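Local structure of 2-dehydro-3-deoxy-D-arabinonate dehydratase (2Q18) at residues R66-I71 and H127-A132; F117-N122 and A185-F190. The protein catalyses the dehydration of 2-dehydro-3-deoxy-D-arabinonate to 2,5-dioxopentanoate in a pentose oxidation pathway and uses magnesium or calcium as cofactor. One frame throughout, in Å; residues are numbered along the deposited sequence.

Contact 1 (66-71 with 127-132) and contact 2 (117-122 with 185-190) have centres about 11 Å apart, and their four segments alternate along the chain. Contact 2 borders the active site: the side chain of Lys118 comes within about 3 Å of that of the magnesium ligand Asp164 and about 4 Å of that of the substrate-binding Lys182. Contact 1 lies away from these sites. The two meet directly where Ala132 N approaches Gly186 O at 3.0 Å, probably a hydrogen bond, and where Lys69 NZ lies 2.8 Å from Pro121 O. Phe190 of contact 2 also packs on Lys69, Pro70 and Ile71 of contact 1.

Contact 1. Residues R66-I71 and H127-A132; sequences RITKPI and HGEAIA
The carboxylate of Glu129 reaches across to the Arg66 guanidinium and the Thr68 hydroxyl and takes both on one oxygen, OE2. The contact joins strand 65-67, which pairs with strand 2-8, and the residues that follow it to the loop that leads into strand 131-133 of the FAH-family fold. Arg66 NH1 makes a salt bridge to Glu129 OE2 at 2.7 Å, with an almost straight N-H...O angle of 176°. The oxygen lies in the guanidinium plane and uses its anti lone pair, while the two flat groups are turned 44° from each other. With OG1 anti to the Thr68 backbone N (chi1 -174°), the hydroxyl is turned to Glu129 and donates to the same OE2 at 2.7 Å, arriving on the syn side and out of the carboxylate plane. The other carboxylate oxygen, OE1, accepts from Gly126 N, which should further limit rotation of the group. An alanine in place of Glu129 would probably leave the Arg66 guanidinium without its salt-bridge mate and the Thr68 hydroxyl without this acceptor. A water donates to Glu129 OE2 and accepts from Arg66 NH2, closing a ring beside the salt bridge. Next to this polar group, Ile67 CG2 touches the edge of the buried His127 ring at CD2, 3.9 Å away. That ring is fixed by Leu57 O at NE2 and Ile283 N at ND1, and it meets Phe60 edge-to-face. Water also joins the two backbones: one molecule donates to both Ile67 O and His127 O, whereas another donates to Thr68 O at 2.8 Å and accepts from His127 N at 2.9 Å.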
loop_
_atom_site.group_PDB
_atom_site.type_symbol
_atom_site.label_atom_id
_atom_site.label_comp_id
_atom_site.label_asym_id
_atom_site.label_seq_id
_atom_site.Cartn_x
_atom_site.Cartn_y
_atom_site.Cartn_z
ATOM N N ARG A 66 -12.965 21.834 2.704
ATOM C CA ARG A 66 -14.361 21.681 3.084
ATOM C C ARG A 66 -14.489 20.722 4.266
ATOM O O ARG A 66 -13.959 19.605 4.229
ATOM C CB ARG A 66 -15.183 21.174 1.892
ATOM C CG ARG A 66 -16.676 21.052 2.176
ATOM C CD ARG A 66 -17.456 20.543 0.968
ATOM N NE ARG A 66 -17.069 19.197 0.540
ATOM C CZ ARG A 66 -17.454 18.067 1.135
ATOM N NH1 ARG A 66 -18.230 18.094 2.212
ATOM N NH2 ARG A 66 -17.048 16.901 0.657
ATOM N N ILE A 67 -15.192 21.159 5.309
ATOM C CA ILE A 67 -15.423 20.321 6.483
ATOM C C ILE A 67 -16.262 19.094 6.097
ATOM O O ILE A 67 -17.087 19.153 5.180
ATOM C CB ILE A 67 -16.049 21.131 7.662
ATOM C CG1 ILE A 67 -15.941 20.358 8.984
ATOM C CG2 ILE A 67 -17.499 21.573 7.333
ATOM C CD1 ILE A 67 -16.229 21.191 10.233
ATOM N N THR A 68 -16.016 17.975 6.766
ATOM C CA THR A 68 -16.731 16.734 6.464
ATOM C C THR A 68 -16.914 15.913 7.744
ATOM O O THR A 68 -16.796 16.457 8.848
ATOM C CB THR A 68 -16.033 15.941 5.308
ATOM O OG1 THR A 68 -16.835 14.811 4.936
ATOM C CG2 THR A 68 -14.613 15.484 5.697
ATOM N N LYS A 69 -17.228 14.626 7.607
ATOM C CA LYS A 69 -17.224 13.706 8.754
ATOM C C LYS A 69 -15.861 13.794 9.437
ATOM O O LYS A 69 -14.839 13.735 8.754
ATOM C CB LYS A 69 -17.460 12.263 8.292
ATOM C CG LYS A 69 -18.849 11.978 7.752
ATOM C CD LYS A 69 -18.935 10.569 7.157
ATOM C CE LYS A 69 -18.308 10.518 5.765
ATOM N NZ LYS A 69 -18.676 9.294 5.032
ATOM N N PRO A 70 -15.835 13.979 10.771
ATOM C CA PRO A 70 -14.552 14.050 11.482
ATOM C C PRO A 70 -13.734 12.745 11.459
ATOM O O PRO A 70 -12.506 12.792 11.576
ATOM C CB PRO A 70 -14.951 14.422 12.917
ATOM C CG PRO A 70 -16.376 14.048 13.037
ATOM C CD PRO A 70 -16.982 14.187 11.673
ATOM N N ILE A 71 -14.412 11.606 11.322
ATOM C CA ILE A 71 -13.754 10.304 11.137
ATOM C C ILE A 71 -14.565 9.470 10.156
ATOM O O ILE A 71 -15.708 9.813 9.839
ATOM C CB ILE A 71 -13.610 9.477 12.469
ATOM C CG1 ILE A 71 -14.988 9.112 13.051
ATOM C CG2 ILE A 71 -12.703 10.191 13.491
ATOM C CD1 ILE A 71 -14.943 8.121 14.220
ATOM N N HIS A 127 -21.182 17.380 8.515
ATOM C CA HIS A 127 -21.607 18.774 8.557
ATOM C C HIS A 127 -21.582 19.398 7.161
ATOM O O HIS A 127 -20.575 19.320 6.455
ATOM C CB HIS A 127 -20.688 19.537 9.512
ATOM C CG HIS A 127 -21.154 20.922 9.842
ATOM N ND1 HIS A 127 -22.341 21.176 10.495
ATOM C CD2 HIS A 127 -20.571 22.127 9.639
ATOM C CE1 HIS A 127 -22.477 22.479 10.663
ATOM N NE2 HIS A 127 -21.414 23.079 10.157
ATOM N N GLY A 128 -22.707 19.983 6.759
ATOM C CA GLY A 128 -22.797 20.697 5.484
ATOM C C GLY A 128 -23.102 19.820 4.285
ATOM O O GLY A 128 -23.257 20.320 3.170
ATOM N N GLU A 129 -23.187 18.511 4.509
ATOM C CA GLU A 129 -23.489 17.566 3.439
ATOM C C GLU A 129 -24.940 17.127 3.572
ATOM O O GLU A 129 -25.539 17.277 4.634
ATOM C CB GLU A 129 -22.530 16.365 3.498
ATOM C CG GLU A 129 -21.050 16.784 3.541
ATOM C CD GLU A 129 -20.075 15.619 3.726
ATOM O OE1 GLU A 129 -20.494 14.535 4.194
ATOM O OE2 GLU A 129 -18.877 15.805 3.410
ATOM N N ALA A 130 -25.503 16.583 2.500
ATOM C CA ALA A 130 -26.922 16.242 2.481
ATOM C C ALA A 130 -27.244 14.876 3.086
ATOM O O ALA A 130 -26.612 13.867 2.740
ATOM C CB ALA A 130 -27.466 16.328 1.056
ATOM N N ILE A 131 -28.225 14.858 3.988
ATOM C CA ILE A 131 -28.893 13.620 4.387
ATOM C C ILE A 131 -29.979 13.317 3.356
ATOM O O ILE A 131 -30.322 14.180 2.535
ATOM C CB ILE A 131 -29.490 13.687 5.822
ATOM C CG1 ILE A 131 -30.443 14.885 5.981
ATOM C CG2 ILE A 131 -28.368 13.732 6.865
ATOM C CD1 ILE A 131 -31.264 14.880 7.277
ATOM N N ALA A 132 -30.517 12.100 3.381
ATOM C CA ALA A 132 -31.461 11.689 2.351
ATOM C C ALA A 132 -32.769 11.156 2.914
ATOM O O ALA A 132 -32.822 10.658 4.042
ATOM C CB ALA A 132 -30.820 10.668 1.406
HETATM O O HOH W 1 -19.377 20.418 4.294
HETATM O O HOH W 2 -17.437 14.115 1.335
HETATM O O HOH W 3 -19.175 16.527 10.374
#

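Contact 2. Residues F117-N122 and A185-F190; sequences FKATPN and AGCCAF
A buried lysine ends on a backbone carbonyl here: Lys118 NZ donates to Cys187 O at 2.8 Å. The ammonium stands above the carbonyl plane, 43° out of it, with a C=O...N angle of 130°. The same nitrogen forms a salt bridge with Asp164, a magnesium ligand, and a hydrogen bond to the carbonyl of Lys182, a substrate-binding residue, so three oxygens grip it. Lys118 is thus a second-shell residue of the metal site, and its positive charge would probably help to stabilise the carboxylate of Asp164. The chain bends at chi2 (60°) and is extended beyond, and its CE lies 3.8 Å from Cys187 SG and 3.9 Å from Cys188 CB. Lys118 and Ala119 form a classic beta bulge opposite Val76, where strand 114-119 pairs with strand 76-80 in this FAH-family fold. The two consecutive side chains of the bulge both reach Cys187 and Cys188, where the chain enters strand 188-195. Ala119 CB points toward this segment and meets Cys187 SG at 4.0 Å and Cys188 CB at 4.1 Å, an apolar patch to which Cys124 adds by packing on both Ala119 and Cys188. Phe117 stacks on Phe117 of the second subunit. Beyond the bulge, Thr120 OG1 donates to Asn122 OD1 at 2.6 Å, and a water donates to Asn122 O while accepting a weak bond from Gly186 N.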
loop_
_atom_site.group_PDB
_atom_site.type_symbol
_atom_site.label_atom_id
_atom_site.label_comp_id
_atom_site.label_asym_id
_atom_site.label_seq_id
_atom_site.Cartn_x
_atom_site.Cartn_y
_atom_site.Cartn_z
ATOM N N PHE A 117 -27.959 -2.157 13.973
ATOM C CA PHE A 117 -26.916 -1.667 13.078
ATOM C C PHE A 117 -27.486 -0.506 12.264
ATOM O O PHE A 117 -28.555 -0.630 11.663
ATOM C CB PHE A 117 -26.427 -2.784 12.146
ATOM C CG PHE A 117 -25.257 -2.386 11.277
ATOM C CD1 PHE A 117 -25.457 -1.965 9.963
ATOM C CD2 PHE A 117 -23.956 -2.434 11.773
ATOM C CE1 PHE A 117 -24.375 -1.595 9.152
ATOM C CE2 PHE A 117 -22.870 -2.065 10.976
ATOM C CZ PHE A 117 -23.080 -1.644 9.663
ATOM N N LYS A 118 -26.760 0.608 12.238
ATOM C CA LYS A 118 -27.255 1.835 11.610
ATOM C C LYS A 118 -26.618 2.132 10.251
ATOM O O LYS A 118 -27.332 2.365 9.272
ATOM C CB LYS A 118 -27.095 3.029 12.564
ATOM C CG LYS A 118 -27.412 4.406 11.950
ATOM C CD LYS A 118 -28.850 4.498 11.432
ATOM C CE LYS A 118 -29.065 5.794 10.662
ATOM N NZ LYS A 118 -30.466 5.904 10.132
ATOM N N ALA A 119 -25.287 2.134 10.188
ATOM C CA ALA A 119 -24.607 2.516 8.962
ATOM C C ALA A 119 -23.183 1.999 8.845
ATOM O O ALA A 119 -22.508 1.734 9.842
ATOM C CB ALA A 119 -24.622 4.061 8.803
ATOM N N THR A 120 -22.751 1.854 7.597
ATOM C CA THR A 120 -21.342 1.747 7.242
ATOM C C THR A 120 -20.853 3.184 6.993
ATOM O O THR A 120 -21.685 4.083 6.816
ATOM C CB THR A 120 -21.180 0.902 5.969
ATOM O OG1 THR A 120 -22.065 1.404 4.952
ATOM C CG2 THR A 120 -21.510 -0.571 6.259
ATOM N N PRO A 121 -19.519 3.416 6.992
ATOM C CA PRO A 121 -19.006 4.784 6.819
ATOM C C PRO A 121 -19.471 5.495 5.532
ATOM O O PRO A 121 -19.696 6.708 5.553
ATOM C CB PRO A 121 -17.473 4.606 6.830
ATOM C CG PRO A 121 -17.234 3.140 6.593
ATOM C CD PRO A 121 -18.426 2.440 7.174
ATOM N N ASN A 122 -19.617 4.751 4.437
ATOM C CA ASN A 122 -20.043 5.323 3.162
ATOM C C ASN A 122 -21.525 5.725 3.123
ATOM O O ASN A 122 -21.947 6.442 2.218
ATOM C CB ASN A 122 -19.732 4.364 2.008
ATOM C CG ASN A 122 -20.524 3.067 2.098
ATOM O OD1 ASN A 122 -20.482 2.371 3.116
ATOM N ND2 ASN A 122 -21.242 2.734 1.031
ATOM N N ALA A 185 -28.236 5.073 1.682
ATOM C CA ALA A 185 -27.309 6.171 1.398
ATOM C C ALA A 185 -27.824 7.471 2.005
ATOM O O ALA A 185 -28.948 7.887 1.727
ATOM C CB ALA A 185 -27.093 6.327 -0.106
ATOM N N GLY A 186 -27.006 8.090 2.853
ATOM C CA GLY A 186 -27.375 9.333 3.525
ATOM C C GLY A 186 -28.332 9.177 4.696
ATOM O O GLY A 186 -29.011 10.136 5.074
ATOM N N CYS A 187 -28.373 7.981 5.288
ATOM C CA CYS A 187 -29.292 7.686 6.397
ATOM C C CYS A 187 -28.795 8.238 7.728
ATOM O O CYS A 187 -29.496 8.175 8.746
ATOM C CB CYS A 187 -29.490 6.179 6.529
ATOM S SG CYS A 187 -27.988 5.283 7.063
ATOM N N CYS A 188 -27.586 8.785 7.716
ATOM C CA CYS A 188 -26.876 9.074 8.946
ATOM C C CYS A 188 -25.939 10.270 8.784
ATOM O O CYS A 188 -25.208 10.351 7.798
ATOM C CB CYS A 188 -26.065 7.823 9.322
ATOM S SG CYS A 188 -25.220 7.948 10.848
ATOM N N ALA A 189 -25.953 11.186 9.756
ATOM C CA ALA A 189 -25.041 12.332 9.758
ATOM C C ALA A 189 -24.443 12.554 11.133
ATOM O O ALA A 189 -25.114 12.339 12.138
ATOM C CB ALA A 189 -25.759 13.594 9.303
ATOM N N PHE A 190 -23.187 12.995 11.185
ATOM C CA PHE A 190 -22.554 13.276 12.474
ATOM C C PHE A 190 -21.453 14.324 12.412
ATOM O O PHE A 190 -20.858 14.561 11.364
ATOM C CB PHE A 190 -22.056 11.983 13.159
ATOM C CG PHE A 190 -20.842 11.366 12.511
ATOM C CD1 PHE A 190 -19.567 11.622 13.011
ATOM C CD2 PHE A 190 -20.978 10.516 11.420
ATOM C CE1 PHE A 190 -18.436 11.045 12.418
ATOM C CE2 PHE A 190 -19.854 9.940 10.820
ATOM C CZ PHE A 190 -18.585 10.209 11.321
HETATM O O HOH W 4 -24.126 8.010 1.771
#